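Local atomic coordinates of PA3566 protein (Pseudomonas aeruginosa, PDB entry 1X7V), a protein that is of uncharacterised function but belongs to the antibiotic biosynthesis monooxygenase family and may therefore have oxidoreductase activity. Residues 10-15 against 52-57; 21-26 against 85-90; 28-33 against 41-46; 35-40 against 59-64. All blocks are in the same frame, centred on the assembly; numbering follows the deposited sequence.

Interaction 1: residues 10-15 against 52-57; sequences IATITA and SHLFYM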
loop_
_atom_site.group_PDB
_atom_site.type_symbol
_atom_site.label_atom_id
_atom_site.label_comp_id
_atom_site.label_asym_id
_atom_site.label_seq_id
_atom_site.Cartn_x
_atom_site.Cartn_y
_atom_site.Cartn_z
ATOM N N ILE A 10 -3.099 5.787 -4.146
ATOM C CA ILE A 10 -1.754 6.094 -3.694
ATOM C C ILE A 10 -1.849 6.172 -2.170
ATOM O O ILE A 10 -2.624 6.967 -1.631
ATOM C CB ILE A 10 -1.221 7.431 -4.263
ATOM C CG1 ILE A 10 -1.221 7.438 -5.795
ATOM C CG2 ILE A 10 0.181 7.740 -3.691
ATOM C CD1 ILE A 10 -1.141 8.861 -6.335
ATOM N N ALA A 11 -1.084 5.316 -1.505
ATOM C CA ALA A 11 -1.054 5.258 -0.050
ATOM C C ALA A 11 0.284 5.866 0.327
ATOM O O ALA A 11 1.288 5.388 -0.144
ATOM C CB ALA A 11 -1.150 3.816 0.437
ATOM N N THR A 12 0.274 6.954 1.082
ATOM C CA THR A 12 1.494 7.580 1.593
ATOM C C THR A 12 1.572 7.199 3.071
ATOM O O THR A 12 0.697 7.551 3.885
ATOM C CB THR A 12 1.496 9.083 1.410
ATOM O OG1 THR A 12 1.296 9.441 0.030
ATOM C CG2 THR A 12 2.822 9.642 1.835
ATOM N N ILE A 13 2.578 6.385 3.398
ATOM C CA ILE A 13 2.735 5.818 4.712
ATOM C C ILE A 13 4.003 6.412 5.346
ATOM O O ILE A 13 5.073 6.358 4.747
ATOM C CB ILE A 13 2.803 4.313 4.623
ATOM C CG1 ILE A 13 1.595 3.812 3.832
ATOM C CG2 ILE A 13 2.793 3.719 6.025
ATOM C CD1 ILE A 13 1.212 2.368 4.045
ATOM N N THR A 14 3.863 6.960 6.547
ATOM C CA THR A 14 4.973 7.628 7.272
ATOM C C THR A 14 5.265 6.804 8.509
ATOM O O THR A 14 4.371 6.620 9.372
ATOM C CB THR A 14 4.621 9.058 7.720
ATOM O OG1 THR A 14 4.095 9.833 6.619
ATOM C CG2 THR A 14 5.840 9.735 8.235
ATOM N N ALA A 15 6.502 6.302 8.613
ATOM C CA ALA A 15 6.920 5.552 9.795
ATOM C C ALA A 15 7.166 6.490 10.978
ATOM O O ALA A 15 7.604 7.631 10.799
ATOM C CB ALA A 15 8.166 4.771 9.492
ATOM N N SER A 52 13.583 9.086 4.742
ATOM C CA SER A 52 13.542 7.621 4.757
ATOM C C SER A 52 12.255 7.055 5.402
ATOM O O SER A 52 11.882 5.926 5.142
ATOM C CB SER A 52 14.754 7.112 5.551
ATOM O OG SER A 52 14.648 7.570 6.889
ATOM N N HIS A 53 11.589 7.854 6.230
ATOM C CA HIS A 53 10.347 7.458 6.889
ATOM C C HIS A 53 9.100 7.473 6.030
ATOM O O HIS A 53 8.050 7.011 6.505
ATOM C CB HIS A 53 10.127 8.379 8.076
ATOM C CG HIS A 53 11.232 8.320 9.080
ATOM N ND1 HIS A 53 11.235 7.418 10.118
ATOM C CD2 HIS A 53 12.380 9.013 9.174
ATOM C CE1 HIS A 53 12.349 7.561 10.820
ATOM N NE2 HIS A 53 13.065 8.523 10.266
ATOM N N LEU A 54 9.214 7.954 4.791
ATOM C CA LEU A 54 8.059 8.116 3.884
ATOM C C LEU A 54 8.120 7.119 2.750
ATOM O O LEU A 54 9.134 7.005 2.061
ATOM C CB LEU A 54 8.016 9.488 3.272
ATOM C CG LEU A 54 7.230 10.539 4.027
ATOM C CD1 LEU A 54 7.567 11.892 3.466
ATOM C CD2 LEU A 54 5.734 10.186 3.874
ATOM N N PHE A 55 7.031 6.371 2.615
ATOM C CA PHE A 55 6.847 5.325 1.608
ATOM C C PHE A 55 5.551 5.575 0.884
ATOM O O PHE A 55 4.639 6.197 1.440
ATOM C CB PHE A 55 6.759 3.945 2.238
ATOM C CG PHE A 55 7.960 3.581 3.068
ATOM C CD1 PHE A 55 8.062 3.964 4.390
ATOM C CD2 PHE A 55 9.024 2.955 2.490
ATOM C CE1 PHE A 55 9.223 3.662 5.107
ATOM C CE2 PHE A 55 10.097 2.667 3.175
ATOM C CZ PHE A 55 10.193 3.032 4.508
ATOM N N TYR A 56 5.489 5.068 -0.341
ATOM C CA TYR A 56 4.325 5.283 -1.221
ATOM C C TYR A 56 3.998 3.989 -1.869
ATOM O O TYR A 56 4.881 3.396 -2.509
ATOM C CB TYR A 56 4.646 6.304 -2.327
ATOM C CG TYR A 56 5.170 7.612 -1.834
ATOM C CD1 TYR A 56 6.540 7.797 -1.582
ATOM C CD2 TYR A 56 4.323 8.676 -1.577
ATOM C CE1 TYR A 56 7.060 9.029 -1.129
ATOM C CE2 TYR A 56 4.831 9.908 -1.122
ATOM C CZ TYR A 56 6.202 10.064 -0.881
ATOM O OH TYR A 56 6.722 11.270 -0.425
HETATM N N MSE A 57 2.743 3.528 -1.729
HETATM C CA MSE A 57 2.296 2.382 -2.523
HETATM C C MSE A 57 1.428 2.961 -3.639
HETATM O O MSE A 57 0.476 3.679 -3.349
HETATM C CB MSE A 57 1.482 1.383 -1.675
HETATM C CG MSE A 57 1.352 0.020 -2.254
HETATM SE SE MSE A 57 3.084 -0.925 -2.035
HETATM C CE MSE A 57 2.926 -1.439 -0.015
#

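Interaction 2: residues 21-26 against 85-90; sequences EALERE and ALLQNV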
loop_
_atom_site.group_PDB
_atom_site.type_symbol
_atom_site.label_atom_id
_atom_site.label_comp_id
_atom_site.label_asym_id
_atom_site.label_seq_id
_atom_site.Cartn_x
_atom_site.Cartn_y
_atom_site.Cartn_z
ATOM N N GLU A 21 13.157 1.278 8.895
ATOM C CA GLU A 21 13.577 -0.019 8.428
ATOM C C GLU A 21 12.565 -1.104 8.738
ATOM O O GLU A 21 12.352 -2.008 7.914
ATOM C CB GLU A 21 14.922 -0.380 9.027
ATOM C CG GLU A 21 16.043 0.586 8.591
ATOM C CD GLU A 21 16.664 0.309 7.196
ATOM O OE1 GLU A 21 15.927 0.029 6.199
ATOM O OE2 GLU A 21 17.916 0.428 7.082
ATOM N N ALA A 22 11.961 -1.028 9.919
ATOM C CA ALA A 22 10.962 -2.000 10.335
ATOM C C ALA A 22 9.729 -1.871 9.437
ATOM O O ALA A 22 9.142 -2.872 8.954
ATOM C CB ALA A 22 10.572 -1.800 11.804
ATOM N N LEU A 23 9.308 -0.649 9.194
ATOM C CA LEU A 23 8.149 -0.445 8.319
ATOM C C LEU A 23 8.372 -0.919 6.842
ATOM O O LEU A 23 7.481 -1.538 6.221
ATOM C CB LEU A 23 7.700 1.033 8.410
ATOM C CG LEU A 23 6.500 1.389 7.488
ATOM C CD1 LEU A 23 5.335 0.491 7.898
ATOM C CD2 LEU A 23 6.126 2.885 7.481
ATOM N N GLU A 24 9.532 -0.631 6.272
ATOM C CA GLU A 24 9.912 -1.105 4.946
ATOM C C GLU A 24 9.841 -2.628 4.867
ATOM O O GLU A 24 9.344 -3.142 3.877
ATOM C CB GLU A 24 11.331 -0.660 4.603
ATOM C CG GLU A 24 11.848 -1.192 3.238
ATOM C CD GLU A 24 13.255 -0.674 2.899
ATOM O OE1 GLU A 24 13.599 0.475 3.307
ATOM O OE2 GLU A 24 13.997 -1.404 2.202
ATOM N N ARG A 25 10.359 -3.322 5.894
ATOM C CA ARG A 25 10.319 -4.790 5.977
ATOM C C ARG A 25 8.875 -5.245 5.863
ATOM O O ARG A 25 8.561 -6.125 5.090
ATOM C CB ARG A 25 10.930 -5.272 7.291
ATOM C CG ARG A 25 10.891 -6.729 7.427
ATOM C CD ARG A 25 11.756 -7.206 8.546
ATOM N NE ARG A 25 11.397 -6.553 9.763
ATOM C CZ ARG A 25 12.222 -5.831 10.528
ATOM N NH1 ARG A 25 13.537 -5.695 10.275
ATOM N NH2 ARG A 25 11.715 -5.282 11.592
ATOM N N GLU A 26 7.995 -4.603 6.609
ATOM C CA GLU A 26 6.599 -4.973 6.650
ATOM C C GLU A 26 5.877 -4.672 5.342
ATOM O O GLU A 26 5.084 -5.511 4.871
ATOM C CB GLU A 26 5.922 -4.290 7.843
ATOM C CG GLU A 26 6.442 -4.798 9.195
ATOM C CD GLU A 26 6.287 -6.331 9.405
ATOM O OE1 GLU A 26 5.119 -6.778 9.506
ATOM O OE2 GLU A 26 7.322 -7.093 9.500
ATOM N N ALA A 85 2.135 0.745 16.105
ATOM C CA ALA A 85 3.166 1.573 16.746
ATOM C C ALA A 85 4.299 1.983 15.801
ATOM O O ALA A 85 5.028 2.935 16.095
ATOM C CB ALA A 85 3.731 0.899 17.985
ATOM N N LEU A 86 4.408 1.316 14.658
ATOM C CA LEU A 86 5.406 1.659 13.624
ATOM C C LEU A 86 4.978 2.861 12.775
ATOM O O LEU A 86 5.783 3.392 12.033
ATOM C CB LEU A 86 5.675 0.473 12.676
ATOM C CG LEU A 86 6.274 -0.851 13.161
ATOM C CD1 LEU A 86 6.738 -1.690 11.953
ATOM C CD2 LEU A 86 7.414 -0.645 14.127
ATOM N N LEU A 87 3.719 3.284 12.879
ATOM C CA LEU A 87 3.113 4.232 11.963
ATOM C C LEU A 87 2.893 5.571 12.638
ATOM O O LEU A 87 2.468 5.625 13.788
ATOM C CB LEU A 87 1.721 3.735 11.510
ATOM C CG LEU A 87 1.636 2.438 10.753
ATOM C CD1 LEU A 87 0.197 1.967 10.621
ATOM C CD2 LEU A 87 2.259 2.644 9.378
ATOM N N GLN A 88 3.129 6.645 11.902
ATOM C CA GLN A 88 2.818 7.976 12.306
ATOM C C GLN A 88 1.582 8.470 11.512
ATOM O O GLN A 88 0.800 9.261 12.027
ATOM C CB GLN A 88 4.000 8.900 11.979
ATOM C CG GLN A 88 3.882 10.321 12.546
ATOM C CD GLN A 88 5.038 11.254 12.068
ATOM O OE1 GLN A 88 4.806 12.179 11.275
ATOM N NE2 GLN A 88 6.266 11.010 12.546
ATOM N N ASN A 89 1.505 8.107 10.235
ATOM C CA ASN A 89 0.414 8.625 9.359
ATOM C C ASN A 89 0.195 7.703 8.178
ATOM O O ASN A 89 1.145 7.115 7.651
ATOM C CB ASN A 89 0.702 10.045 8.898
ATOM C CG ASN A 89 -0.561 10.768 8.386
ATOM O OD1 ASN A 89 -1.379 11.304 9.169
ATOM N ND2 ASN A 89 -0.753 10.715 7.094
ATOM N N VAL A 90 -1.052 7.545 7.776
ATOM C CA VAL A 90 -1.384 6.861 6.529
ATOM C C VAL A 90 -2.389 7.762 5.800
ATOM O O VAL A 90 -3.452 8.054 6.330
ATOM C CB VAL A 90 -1.981 5.432 6.768
ATOM C CG1 VAL A 90 -2.264 4.767 5.472
ATOM C CG2 VAL A 90 -0.994 4.536 7.569
#

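Interaction 3: residues 28-33 against 41-46; sequences RALVAP and LQYDLH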
loop_
_atom_site.group_PDB
_atom_site.type_symbol
_atom_site.label_atom_id
_atom_site.label_comp_id
_atom_site.label_asym_id
_atom_site.label_seq_id
_atom_site.Cartn_x
_atom_site.Cartn_y
_atom_site.Cartn_z
ATOM N N ARG A 28 7.251 -4.374 2.336
ATOM C CA ARG A 28 7.789 -5.200 1.225
ATOM C C ARG A 28 7.014 -6.559 1.136
ATOM O O ARG A 28 6.762 -7.116 0.041
ATOM C CB ARG A 28 9.272 -5.446 1.411
ATOM C CG ARG A 28 10.206 -4.282 1.009
ATOM C CD ARG A 28 11.643 -4.695 1.343
ATOM N NE ARG A 28 12.657 -3.734 0.905
ATOM C CZ ARG A 28 13.160 -3.635 -0.324
ATOM N NH1 ARG A 28 12.776 -4.436 -1.308
ATOM N NH2 ARG A 28 14.090 -2.725 -0.574
ATOM N N ALA A 29 6.572 -7.030 2.283
ATOM C CA ALA A 29 5.891 -8.321 2.398
ATOM C C ALA A 29 4.586 -8.287 1.659
ATOM O O ALA A 29 4.061 -9.365 1.247
ATOM C CB ALA A 29 5.623 -8.666 3.837
ATOM N N LEU A 30 4.032 -7.086 1.528
ATOM C CA LEU A 30 2.726 -6.941 0.833
ATOM C C LEU A 30 2.779 -7.145 -0.684
ATOM O O LEU A 30 1.751 -7.453 -1.327
ATOM C CB LEU A 30 2.137 -5.579 1.152
ATOM C CG LEU A 30 1.666 -5.433 2.602
ATOM C CD1 LEU A 30 1.330 -3.976 2.931
ATOM C CD2 LEU A 30 0.466 -6.257 2.808
ATOM N N VAL A 31 3.943 -6.889 -1.282
ATOM C CA VAL A 31 3.984 -6.641 -2.699
ATOM C C VAL A 31 3.716 -7.882 -3.585
ATOM O O VAL A 31 2.833 -7.838 -4.458
ATOM C CB VAL A 31 5.305 -5.872 -3.068
ATOM C CG1 VAL A 31 5.400 -5.646 -4.584
ATOM C CG2 VAL A 31 5.367 -4.545 -2.316
ATOM N N ALA A 32 4.472 -8.964 -3.392
ATOM C CA ALA A 32 4.308 -10.121 -4.258
ATOM C C ALA A 32 2.888 -10.686 -4.136
ATOM O O ALA A 32 2.242 -10.938 -5.170
ATOM C CB ALA A 32 5.332 -11.182 -3.952
ATOM N N PRO A 33 2.388 -10.899 -2.909
ATOM C CA PRO A 33 1.048 -11.489 -2.858
ATOM C C PRO A 33 -0.017 -10.547 -3.412
ATOM O O PRO A 33 -1.030 -11.015 -4.005
ATOM C CB PRO A 33 0.839 -11.807 -1.381
ATOM C CG PRO A 33 1.839 -11.012 -0.662
ATOM C CD PRO A 33 2.970 -10.756 -1.562
ATOM N N LEU A 41 -3.871 -4.458 -11.093
ATOM C CA LEU A 41 -3.179 -3.960 -12.277
ATOM C C LEU A 41 -1.835 -3.314 -11.983
ATOM O O LEU A 41 -1.015 -3.180 -12.856
ATOM C CB LEU A 41 -4.082 -2.973 -13.031
ATOM C CG LEU A 41 -5.357 -3.600 -13.515
ATOM C CD1 LEU A 41 -6.156 -2.550 -14.256
ATOM C CD2 LEU A 41 -5.023 -4.763 -14.384
ATOM N N GLN A 42 -1.625 -2.895 -10.752
ATOM C CA GLN A 42 -0.316 -2.338 -10.351
ATOM C C GLN A 42 -0.271 -2.420 -8.838
ATOM O O GLN A 42 -1.245 -2.158 -8.174
ATOM C CB GLN A 42 -0.173 -0.874 -10.796
ATOM C CG GLN A 42 1.207 -0.239 -10.371
ATOM C CD GLN A 42 1.362 1.205 -10.776
ATOM O OE1 GLN A 42 0.405 1.838 -11.198
ATOM N NE2 GLN A 42 2.609 1.744 -10.653
ATOM N N TYR A 43 0.898 -2.731 -8.292
ATOM C CA TYR A 43 1.096 -2.677 -6.847
ATOM C C TYR A 43 2.591 -2.534 -6.627
ATOM O O TYR A 43 3.341 -3.532 -6.648
ATOM C CB TYR A 43 0.513 -3.892 -6.125
ATOM C CG TYR A 43 0.317 -3.702 -4.635
ATOM C CD1 TYR A 43 -0.944 -3.378 -4.087
ATOM C CD2 TYR A 43 1.350 -3.942 -3.756
ATOM C CE1 TYR A 43 -1.125 -3.246 -2.736
ATOM C CE2 TYR A 43 1.191 -3.820 -2.397
ATOM C CZ TYR A 43 -0.047 -3.460 -1.883
ATOM O OH TYR A 43 -0.165 -3.337 -0.543
ATOM N N ASP A 44 3.007 -1.276 -6.483
ATOM C CA ASP A 44 4.406 -0.920 -6.446
ATOM C C ASP A 44 4.729 -0.101 -5.188
ATOM O O ASP A 44 4.027 0.825 -4.868
ATOM C CB ASP A 44 4.765 -0.101 -7.716
ATOM C CG ASP A 44 4.748 -0.942 -9.000
ATOM O OD1 ASP A 44 5.101 -2.171 -8.960
ATOM O OD2 ASP A 44 4.424 -0.341 -10.065
ATOM N N LEU A 45 5.799 -0.493 -4.495
ATOM C CA LEU A 45 6.308 0.146 -3.296
ATOM C C LEU A 45 7.491 1.067 -3.602
ATOM O O LEU A 45 8.346 0.748 -4.382
ATOM C CB LEU A 45 6.778 -0.899 -2.283
ATOM C CG LEU A 45 7.332 -0.399 -0.956
ATOM C CD1 LEU A 45 6.348 0.436 -0.182
ATOM C CD2 LEU A 45 7.769 -1.631 -0.124
ATOM N N HIS A 46 7.526 2.227 -2.965
ATOM C CA HIS A 46 8.567 3.237 -3.227
ATOM C C HIS A 46 8.974 3.873 -1.885
ATOM O O HIS A 46 8.171 3.925 -0.949
ATOM C CB HIS A 46 8.054 4.396 -4.094
ATOM C CG HIS A 46 7.349 3.975 -5.342
ATOM N ND1 HIS A 46 6.087 3.421 -5.316
ATOM C CD2 HIS A 46 7.728 3.992 -6.648
ATOM C CE1 HIS A 46 5.709 3.140 -6.560
ATOM N NE2 HIS A 46 6.677 3.476 -7.383
#

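Interaction 4: residues 35-40 against 59-64; sequences RAEAGC and EQWRDD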
loop_
_atom_site.group_PDB
_atom_site.type_symbol
_atom_site.label_atom_id
_atom_site.label_comp_id
_atom_site.label_asym_id
_atom_site.label_seq_id
_atom_site.Cartn_x
_atom_site.Cartn_y
_atom_site.Cartn_z
ATOM N N ARG A 35 0.338 -8.282 -5.867
ATOM C CA ARG A 35 0.452 -8.240 -7.325
ATOM C C ARG A 35 -0.269 -9.445 -7.987
ATOM O O ARG A 35 -0.797 -9.323 -9.108
ATOM C CB ARG A 35 1.923 -8.259 -7.732
ATOM C CG ARG A 35 2.591 -6.930 -7.652
ATOM C CD ARG A 35 4.105 -7.072 -7.896
ATOM N NE ARG A 35 4.709 -5.748 -7.863
ATOM C CZ ARG A 35 6.004 -5.520 -8.032
ATOM N NH1 ARG A 35 6.814 -6.526 -8.313
ATOM N NH2 ARG A 35 6.480 -4.287 -7.971
ATOM N N ALA A 36 -0.321 -10.578 -7.271
ATOM C CA ALA A 36 -0.909 -11.818 -7.765
ATOM C C ALA A 36 -2.433 -11.778 -7.716
ATOM O O ALA A 36 -3.097 -12.582 -8.383
ATOM C CB ALA A 36 -0.389 -12.997 -6.949
ATOM N N GLU A 37 -2.995 -10.881 -6.895
ATOM C CA GLU A 37 -4.451 -10.882 -6.685
ATOM C C GLU A 37 -5.231 -10.564 -7.965
ATOM O O GLU A 37 -4.829 -9.740 -8.756
ATOM C CB GLU A 37 -4.840 -9.880 -5.616
ATOM C CG GLU A 37 -4.439 -10.254 -4.244
ATOM C CD GLU A 37 -4.898 -9.173 -3.270
ATOM O OE1 GLU A 37 -6.144 -8.963 -3.219
ATOM O OE2 GLU A 37 -4.036 -8.541 -2.597
ATOM N N ALA A 38 -6.377 -11.235 -8.118
ATOM C CA ALA A 38 -7.333 -10.918 -9.173
ATOM C C ALA A 38 -7.586 -9.410 -9.180
ATOM O O ALA A 38 -7.767 -8.799 -8.107
ATOM C CB ALA A 38 -8.628 -11.621 -8.910
ATOM N N GLY A 39 -7.607 -8.822 -10.371
ATOM C CA GLY A 39 -7.912 -7.429 -10.546
ATOM C C GLY A 39 -6.800 -6.449 -10.183
ATOM O O GLY A 39 -7.043 -5.241 -10.234
ATOM N N CYS A 40 -5.626 -6.940 -9.754
ATOM C CA CYS A 40 -4.518 -6.045 -9.419
ATOM C C CYS A 40 -3.739 -5.704 -10.666
ATOM O O CYS A 40 -3.049 -6.561 -11.249
ATOM C CB CYS A 40 -3.576 -6.635 -8.330
ATOM S SG CYS A 40 -2.386 -5.381 -7.838
ATOM N N GLU A 59 -1.027 1.812 -6.523
ATOM C CA GLU A 59 -1.845 0.635 -6.781
ATOM C C GLU A 59 -2.887 0.974 -7.869
ATOM O O GLU A 59 -3.376 2.100 -7.901
ATOM C CB GLU A 59 -2.590 0.211 -5.517
ATOM C CG GLU A 59 -1.754 0.062 -4.257
ATOM C CD GLU A 59 -2.563 -0.263 -3.042
ATOM O OE1 GLU A 59 -3.720 -0.744 -3.185
ATOM O OE2 GLU A 59 -2.033 -0.066 -1.908
ATOM N N GLN A 60 -3.212 0.007 -8.716
ATOM C CA GLN A 60 -4.354 0.112 -9.632
ATOM C C GLN A 60 -5.197 -1.153 -9.462
ATOM O O GLN A 60 -4.689 -2.295 -9.434
ATOM C CB GLN A 60 -3.904 0.270 -11.080
ATOM C CG GLN A 60 -3.193 1.564 -11.417
ATOM C CD GLN A 60 -2.913 1.649 -12.878
ATOM O OE1 GLN A 60 -3.848 1.714 -13.687
ATOM N NE2 GLN A 60 -1.632 1.560 -13.256
ATOM N N TRP A 61 -6.502 -0.967 -9.410
ATOM C CA TRP A 61 -7.406 -2.074 -9.173
ATOM C C TRP A 61 -8.483 -1.988 -10.231
ATOM O O TRP A 61 -8.927 -0.900 -10.562
ATOM C CB TRP A 61 -8.011 -1.943 -7.766
ATOM C CG TRP A 61 -7.038 -2.201 -6.677
ATOM C CD1 TRP A 61 -6.403 -1.279 -5.906
ATOM C CD2 TRP A 61 -6.575 -3.472 -6.266
ATOM N NE1 TRP A 61 -5.525 -1.918 -5.035
ATOM C CE2 TRP A 61 -5.610 -3.268 -5.248
ATOM C CE3 TRP A 61 -6.861 -4.784 -6.671
ATOM C CZ2 TRP A 61 -4.992 -4.327 -4.591
ATOM C CZ3 TRP A 61 -6.187 -5.838 -6.037
ATOM C CH2 TRP A 61 -5.289 -5.595 -5.014
ATOM N N ARG A 62 -8.897 -3.118 -10.772
ATOM C CA ARG A 62 -9.906 -3.119 -11.839
ATOM C C ARG A 62 -11.194 -2.409 -11.391
ATOM O O ARG A 62 -11.804 -1.691 -12.166
ATOM C CB ARG A 62 -10.188 -4.573 -12.267
ATOM C CG ARG A 62 -10.391 -4.781 -13.724
ATOM C CD ARG A 62 -10.694 -6.266 -14.043
ATOM N NE ARG A 62 -9.610 -7.186 -14.423
ATOM C CZ ARG A 62 -8.907 -7.119 -15.562
ATOM N NH1 ARG A 62 -9.063 -6.087 -16.396
ATOM N NH2 ARG A 62 -8.022 -8.076 -15.880
ATOM N N ASP A 63 -11.624 -2.627 -10.163
ATOM C CA ASP A 63 -12.843 -2.023 -9.652
ATOM C C ASP A 63 -12.810 -2.054 -8.142
ATOM O O ASP A 63 -11.872 -2.605 -7.543
ATOM C CB ASP A 63 -14.061 -2.751 -10.194
ATOM C CG ASP A 63 -13.985 -4.286 -10.071
ATOM O OD1 ASP A 63 -13.217 -4.840 -9.252
ATOM O OD2 ASP A 63 -14.740 -4.968 -10.807
ATOM N N ASP A 64 -13.838 -1.479 -7.519
ATOM C CA ASP A 64 -13.952 -1.459 -6.066
ATOM C C ASP A 64 -13.996 -2.848 -5.440
ATOM O O ASP A 64 -13.451 -3.041 -4.352
ATOM C CB ASP A 64 -15.221 -0.717 -5.632
ATOM C CG ASP A 64 -15.070 0.784 -5.693
ATOM O OD1 ASP A 64 -13.926 1.279 -5.934
ATOM O OD2 ASP A 64 -16.116 1.471 -5.453
#

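Interaction 1: residues 10-15 against 52-57
T12 (chi1 -56°) and T14 (chi1 -51°) share one rotamer, OG1 anti to the carbonyl carbon and CG2 anti to the backbone N, while Y56 sets its ring anti to its own carbonyl carbon (chi1 -54°). T12 and Y56 therefore run side by side: T12 OG1 lies 3.5 Å from Y56 CD2, and T12 CG2 rests by Y56 CE2. L54 sends CD2 between the two threonines, 3.6 Å from T12 CG2 and 3.2 Å from T14 OG1. The phenol tip of Y56 is held farther on, by D48. Underneath runs a regular antiparallel pairing of the two central strands of a four-stranded ferredoxin-like sheet, the alpha-beta plait of the dimeric alpha/beta-barrel clan. A11 with M57 and I13 with F55 are hydrogen-bonded pairs, T12 with Y56 and T14 with L54 non-hydrogen-bonded ones. A11 N reaches M57 O at 2.9 Å, almost straight and in the carbonyl plane; I13 N instead approaches F55 O (2.8 Å) from above that plane. A11, I13, F55 and M57 point to the other, helix-covered face, where I13 and F55 meet L27 of helix 20-36. Past the last pair, A15 N still donates to H53 O, at 2.7 Å.

Interaction 2: residues 21-26 against 85-90
L86 lays its CD1 methyl against the helix, 3.8 Å from A22 CB, with CD2 of the same leucine close to that methyl as well. The contact joins the first helix of the alpha-beta plait, 20-36, to the 3-10 turn that leads into the edge strand 87-96, so the helix is gripped at its N-terminal part by the chain entering the sheet. With CG anti to the carbonyl carbon (chi1 -63°) and CD1 continuing the extended line (chi2 -166°), L86 reaches the helix with its tip. There CD1 lies among A22 CB, the backbone N of L23, 3.9 Å away, and E26 CG one turn later. E26 crosses L86 at about a right angle; its chain bends at chi2 (-58°), so the aliphatic part touches the leucine while OE1 accepts a hydrogen bond from N83. The next residue of each segment makes a second, deeper contact. L23, its CG anti to the backbone N, lies between helix and sheet, where it also meets I13 and A15 of the central strand and F55. L87 comes to it from the strand, again roughly perpendicular, and likewise touches I13. The side-chain contacts are apolar, made by methyl and methylene groups that are partly exposed around L86 and buried at L23. Following L87, the edge strand has a classic beta bulge, Q88 and N89 together facing T14. At the inner end of the contact, the methyls L23 CD1 and L87 CD2 touch at 4.0 Å where the two chains cross.

Interaction 3: residues 28-33 against 41-46
From its CB, Y43 runs under the helix: CG is anti to the backbone N (chi1 -163°), which carries the ring across toward the residues of 28-33. CD2 lies 3.9 Å from V31 CA, and CE2 next to it meets L30 O at 3.8 Å as well as V31 CA, so the CD2-CE2 bond lies close to the helix backbone. At the tip, OH comes 3.6 Å from L30 CB and also approaches L30 CD1, contacts of van der Waals type. The ring has further company, meeting H70 at a steep angle between planes and touching M57 on the adjoining strand. This is the packing of helix 20-36 over edge strand 40-47, the helix and the strand that follows it, in the ferredoxin-like alpha-beta plait; the two segments run nearly antiparallel, their axes 8.1 Å apart at closest approach. V31 fills the interval between Y43 and L45. Its CG1, anti to the backbone N, rests 3.6 Å from Y43 O, while CG2 crosses to L45 CB at 3.9 Å. L45, its own CG likewise anti to N, extends CD2 to R28, where it meets the backbone N at 3.7 Å and CG. R28 thus offers its aliphatic root to the leucine; its extended chain carries the guanidinium onward, and NE pairs with E24 one turn back. On the opposite side of the strand Q42 NE2 gives a hydrogen bond of 2.8 Å to D44 OD2, which accepts through its anti lone pair and lies almost in the amide plane of Q42, while D44 OD1 is bridged to R35.

Interaction 4: residues 35-40 against 59-64
C40 stands over one face of the W61 indole, SG 4.2 Å from the centroid of the six-membered ring and only 17° off its normal, a sulfur-aromatic contact. The thiol gets there because SG is anti to the backbone N (chi1 -173°); CB of the same cysteine presses on W61 CZ3 at 3.6 Å. E37 reaches the ring's far corner with its carboxylate, OE1 lying 3.9 Å from W61 CH2 and the two planes crossing obliquely, while A38 O sits at the ring edge. The backbone closes the contact: R62 N donates to G39 O at 2.9 Å, in the carbonyl plane, beside the non-hydrogen-bonded antiparallel pair of C40 and W61. What positions these groups is a type II turn from E37 to C40, with G39 at positive phi, a conformation that favours glycine. The indole is fixed in rotation by its own strand: W61 NE1 gives E59 OE1 a nearly straight bond of 2.8 Å, in the ring plane. E37 OE2 is held by H70 and H75, an association that would probably favour an ionised carboxylate. The turn lies where helix 20-36 passes into strand 40-47, next to the end of strand 54-61. W61 is also covered by A66 and L67 of helix 64-71, whose N-cap is D63, so the contact sits at the junction of two helices with two neighbouring strands of the sheet.

Strand 7-15 opens the fold, and interaction 1 closes the loop from it to strand 54-61, joining the two central strands. Within that loop lies interaction 3, which folds helix 20-36 back onto strand 40-47. Interaction 4 crosses both: it starts after residue 33 and ends beyond 57, fastening the turn that follows the helix to the end of strand 54-61, and touches interaction 3 where L41 N meets Q60 O. Interaction 2 spans the longest loop, from the helix start to strand 87-96; it encloses interactions 3 and 4 and crosses interaction 1, which it touches. Interactions 2 and 4 lie near the start of the helix and just past its end, on opposite sides of the chain's centre, their centres about 23 Å apart.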